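Local structure of uncharacterized protein (Pyrococcus horikoshii, 2P8T) at residues A[25-28]-A[29-33]; A[48-51]-A[52-56]. The protein is of unknown function but carries an apparent winged helix-turn-helix domain and may possibly bind ATP. All coordinates share one frame; numbering follows the deposited sequence.

Overall arrangement
Both contacts lie in the N-terminal helix-turn-helix-type domain, their centres about 13 Å apart. Interaction 1 comes first along the chain, where helix 17-26 ends and a loop carries the backbone to helix 33-40. Interaction 2 follows within helix 44-56, just ahead of the hairpin of strands 60-62 and 67-69. The two meet at R33, whose CB packs 3.9 Å from CD1 of L51. Farther out, NH2 of R33 comes 3.1 Å from NH2 of R48, while E44 forms a salt bridge with R33 and a weak, long ion pair with R48. One contact thus lies at the link between the first two helices, the other within the helix packed against the first.

Interaction 1 (A[25-28]-A[29-33]); sequences FLLK and EPLGR
L27 and E29 face each other across the turn that ends helix 17-26. L27 is the first residue to leave helical geometry (psi 28°), and by E29 the backbone is extended. The CA-H of L27 makes a contact with the backbone O of E29 at 3.5 Å. With the helix ended, the carbonyl O of L26 accepts a hydrogen bond from a water 3.2 Å away instead. The same water donates weakly to OE2 of E29, 3.4 Å away. The E29 chain begins with CG between its backbone N and carbonyl carbon (chi1 75°), which helps turn the carboxylate back toward this helix end. L31 closes the apolar side: its CB lies 3.7 Å from CD2 of L27, the two side chains crossing at a slant, while its CD1 reaches CB of L26 at 4.2 Å. Leucines suit these buried places because helix 33-40 covers them, I36 touching both L27 and L31. The L31 backbone is hydrogen-bonded to H67, a bridge to the hairpin consistent with a winged-helix fold, where this linker often pairs with the wing. K28 and E29 lie on the exposed side, where their opposite charges do not touch, NZ and OE1 being 6.2 Å apart. Leucine side chains thus pack together, while water serves the L26 carbonyl, whose i+4 residue is P30, without an N-H to offer.

Interaction 2 (A[48-51]-A[52-56]); sequences RTLL and RKLSH
R52 curls back along helix 44-56 so that its guanidinium lies beside R48, one turn earlier. The backbone O of R48 accepts the R52 backbone N at 2.9 Å, and NH1 of R52 comes to 2.8 Å from that same oxygen. Bends at chi2 (22°, nearly eclipsed) and at chi3 bring the guanidinium back this far. The two arginine side chains run side by side, yet their guanidinium planes stand 63° apart, and NH2 of R52 meets the edge of the R48 group 3.3 Å from NE. Both atoms are donors of like charge, so this approach probably costs some energy; arginines suit a partly exposed flank, where charged ends can meet solvent, and R48 also has E44 as a weak, distant ion-pair partner. A leucine in place of R52 would probably leave the R48 carbonyl oxygen with the backbone N-H but without NH1 beside it, and CD of R48 without the cover of NH2. In the winged helix-turn-helix layout that the helices and hairpin suggest, helix 44-56 takes the place of the recognition helix, although DNA binding is not established here. L51 backs the arginine, its CB 3.8 Å from NH1 of R52, while its backbone O accepts the S55 N at 2.8 Å. Its CD2 approaches CD1 of L54 at 4.3 Å, and both leucines rest on I60 of strand 60-62. L54 also lies alongside L50, their CD1 atoms 4.1 Å apart, and these two branched apolar chains fill the helix face turned to V23 of helix 17-26.

Interaction 1 (A[25-28]-A[29-33])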
loop_
_atom_site.group_PDB
_atom_site.type_symbol
_atom_site.label_atom_id
_atom_site.label_comp_id
_atom_site.label_asym_id
_atom_site.label_seq_id
_atom_site.Cartn_x
_atom_site.Cartn_y
_atom_site.Cartn_z
ATOM N N PHE A 25 6.687 1.428 4.106
ATOM C CA PHE A 25 6.645 2.033 2.762
ATOM C C PHE A 25 7.137 3.487 2.762
ATOM O O PHE A 25 7.905 3.894 1.882
ATOM C CB PHE A 25 5.254 1.939 2.134
ATOM C CG PHE A 25 4.943 0.588 1.557
ATOM C CD1 PHE A 25 5.734 0.051 0.534
ATOM C CD2 PHE A 25 3.868 -0.145 2.023
ATOM C CE1 PHE A 25 5.455 -1.193 -0.010
ATOM C CE2 PHE A 25 3.570 -1.387 1.486
ATOM C CZ PHE A 25 4.369 -1.921 0.465
ATOM N N LEU A 26 6.697 4.273 3.744
ATOM C CA LEU A 26 7.025 5.706 3.775
ATOM C C LEU A 26 8.496 5.977 4.025
ATOM O O LEU A 26 9.068 6.904 3.443
ATOM C CB LEU A 26 6.172 6.451 4.811
ATOM C CG LEU A 26 4.704 6.701 4.461
ATOM C CD1 LEU A 26 3.938 7.245 5.674
ATOM C CD2 LEU A 26 4.551 7.631 3.259
ATOM N N LEU A 27 9.107 5.158 4.878
ATOM C CA LEU A 27 10.496 5.357 5.301
ATOM C C LEU A 27 11.562 4.926 4.278
ATOM O O LEU A 27 12.681 4.556 4.645
ATOM C CB LEU A 27 10.729 4.717 6.685
ATOM C CG LEU A 27 10.079 5.421 7.888
ATOM C CD1 LEU A 27 10.373 4.685 9.190
ATOM C CD2 LEU A 27 10.510 6.882 8.018
ATOM N N LYS A 28 11.221 4.976 2.991
ATOM C CA LYS A 28 12.224 4.837 1.928
ATOM C C LYS A 28 13.223 5.983 2.045
ATOM O O LYS A 28 14.394 5.856 1.642
ATOM C CB LYS A 28 11.568 4.835 0.544
ATOM C CG LYS A 28 10.790 6.103 0.202
ATOM C CD LYS A 28 9.808 5.875 -0.947
ATOM C CE LYS A 28 10.508 5.584 -2.274
ATOM N NZ LYS A 28 11.089 6.819 -2.888
ATOM N N GLU A 29 12.735 7.096 2.595
ATOM C CA GLU A 29 13.556 8.240 2.978
ATOM C C GLU A 29 13.393 8.508 4.487
ATOM O O GLU A 29 12.305 8.284 5.043
ATOM C CB GLU A 29 13.157 9.482 2.166
ATOM C CG GLU A 29 11.838 10.152 2.593
ATOM C CD GLU A 29 11.386 11.256 1.646
ATOM O OE1 GLU A 29 12.194 11.673 0.779
ATOM O OE2 GLU A 29 10.216 11.705 1.766
ATOM N N PRO A 30 14.471 8.975 5.159
ATOM C CA PRO A 30 14.343 9.374 6.566
ATOM C C PRO A 30 13.239 10.411 6.742
ATOM O O PRO A 30 13.158 11.353 5.954
ATOM C CB PRO A 30 15.717 9.979 6.895
ATOM C CG PRO A 30 16.393 10.206 5.570
ATOM C CD PRO A 30 15.858 9.131 4.678
ATOM N N LEU A 31 12.378 10.219 7.740
ATOM C CA LEU A 31 11.241 11.121 7.977
ATOM C C LEU A 31 11.054 11.454 9.455
ATOM O O LEU A 31 11.335 10.629 10.324
ATOM C CB LEU A 31 9.933 10.526 7.435
ATOM C CG LEU A 31 9.553 10.590 5.947
ATOM C CD1 LEU A 31 8.179 9.966 5.733
ATOM C CD2 LEU A 31 9.559 12.011 5.418
ATOM N N GLY A 32 10.561 12.659 9.725
ATOM C CA GLY A 32 10.240 13.082 11.085
ATOM C C GLY A 32 8.869 12.602 11.516
ATOM O O GLY A 32 8.025 12.283 10.677
ATOM N N ARG A 33 8.650 12.560 12.829
ATOM C CA ARG A 33 7.397 12.063 13.409
ATOM C C ARG A 33 6.134 12.830 13.003
ATOM O O ARG A 33 5.062 12.235 12.871
ATOM C CB ARG A 33 7.501 11.956 14.938
ATOM C CG ARG A 33 8.450 12.956 15.594
ATOM C CD ARG A 33 8.409 12.848 17.118
ATOM N NE ARG A 33 7.066 13.108 17.634
ATOM C CZ ARG A 33 6.587 14.319 17.916
ATOM N NH1 ARG A 33 7.343 15.397 17.743
ATOM N NH2 ARG A 33 5.350 14.450 18.371
HETATM O O HOH W 1 7.643 9.508 2.352
#

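Interaction 2 (A[48-51]-A[52-56])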
loop_
_atom_site.group_PDB
_atom_site.type_symbol
_atom_site.label_atom_id
_atom_site.label_comp_id
_atom_site.label_asym_id
_atom_site.label_seq_id
_atom_site.Cartn_x
_atom_site.Cartn_y
_atom_site.Cartn_z
ATOM N N ARG A 48 3.390 8.033 17.995
ATOM C CA ARG A 48 4.466 7.931 18.981
ATOM C C ARG A 48 4.680 6.490 19.390
ATOM O O ARG A 48 5.820 6.015 19.437
ATOM C CB ARG A 48 4.150 8.773 20.220
ATOM C CG ARG A 48 4.630 10.202 20.146
ATOM C CD ARG A 48 5.800 10.411 21.119
ATOM N NE ARG A 48 6.413 11.740 21.045
ATOM C CZ ARG A 48 5.795 12.893 21.305
ATOM N NH1 ARG A 48 4.513 12.920 21.647
ATOM N NH2 ARG A 48 6.466 14.033 21.203
ATOM N N THR A 49 3.581 5.797 19.675
ATOM C CA THR A 49 3.637 4.431 20.155
ATOM C C THR A 49 4.136 3.487 19.067
ATOM O O THR A 49 4.964 2.619 19.323
ATOM C CB THR A 49 2.255 3.969 20.667
ATOM O OG1 THR A 49 1.875 4.804 21.776
ATOM C CG2 THR A 49 2.313 2.546 21.119
ATOM N N LEU A 50 3.614 3.677 17.860
ATOM C CA LEU A 50 4.064 2.917 16.705
ATOM C C LEU A 50 5.573 3.072 16.491
ATOM O O LEU A 50 6.259 2.060 16.367
ATOM C CB LEU A 50 3.269 3.316 15.449
ATOM C CG LEU A 50 3.746 2.764 14.110
ATOM C CD1 LEU A 50 3.881 1.263 14.132
ATOM C CD2 LEU A 50 2.761 3.227 13.029
ATOM N N LEU A 51 6.081 4.306 16.484
ATOM C CA LEU A 51 7.524 4.560 16.271
ATOM C C LEU A 51 8.380 4.014 17.411
ATOM O O LEU A 51 9.478 3.486 17.192
ATOM C CB LEU A 51 7.806 6.040 16.021
ATOM C CG LEU A 51 7.199 6.660 14.754
ATOM C CD1 LEU A 51 7.586 8.105 14.651
ATOM C CD2 LEU A 51 7.629 5.923 13.491
ATOM N N ARG A 52 7.864 4.101 18.637
ATOM C CA ARG A 52 8.565 3.479 19.752
ATOM C C ARG A 52 8.636 1.969 19.616
ATOM O O ARG A 52 9.691 1.387 19.843
ATOM C CB ARG A 52 8.008 3.913 21.107
ATOM C CG ARG A 52 8.759 5.089 21.731
ATOM C CD ARG A 52 9.520 5.911 20.688
ATOM N NE ARG A 52 9.522 7.346 20.962
ATOM C CZ ARG A 52 8.782 8.225 20.292
ATOM N NH1 ARG A 52 7.976 7.811 19.323
ATOM N NH2 ARG A 52 8.849 9.516 20.603
ATOM N N LYS A 53 7.538 1.318 19.221
ATOM C CA LYS A 53 7.598 -0.123 19.039
ATOM C C LYS A 53 8.595 -0.471 17.944
ATOM O O LYS A 53 9.392 -1.387 18.109
ATOM C CB LYS A 53 6.222 -0.728 18.709
ATOM C CG LYS A 53 6.210 -2.253 18.750
ATOM C CD LYS A 53 6.322 -2.776 20.177
ATOM C CE LYS A 53 6.245 -4.296 20.199
ATOM N NZ LYS A 53 6.294 -4.764 21.616
ATOM N N LEU A 54 8.546 0.268 16.836
ATOM C CA LEU A 54 9.520 0.036 15.752
ATOM C C LEU A 54 10.952 0.217 16.250
ATOM O O LEU A 54 11.816 -0.602 15.931
ATOM C CB LEU A 54 9.233 0.938 14.554
ATOM C CG LEU A 54 7.951 0.603 13.801
ATOM C CD1 LEU A 54 7.698 1.676 12.784
ATOM C CD2 LEU A 54 8.017 -0.779 13.126
ATOM N N SER A 55 11.179 1.216 17.108
ATOM C CA SER A 55 12.515 1.412 17.714
ATOM C C SER A 55 12.967 0.249 18.615
ATOM O O SER A 55 14.110 -0.212 18.533
ATOM C CB SER A 55 12.572 2.737 18.506
ATOM O OG SER A 55 13.910 2.951 18.967
ATOM N N HIS A 56 12.056 -0.237 19.468
ATOM C CA HIS A 56 12.361 -1.332 20.376
ATOM C C HIS A 56 12.732 -2.568 19.596
ATOM O O HIS A 56 13.652 -3.296 19.974
ATOM C CB HIS A 56 11.173 -1.637 21.315
ATOM C CG HIS A 56 10.812 -0.485 22.196
ATOM N ND1 HIS A 56 9.597 -0.394 22.844
ATOM C CD2 HIS A 56 11.477 0.659 22.477
ATOM C CE1 HIS A 56 9.540 0.749 23.505
ATOM N NE2 HIS A 56 10.666 1.412 23.295
#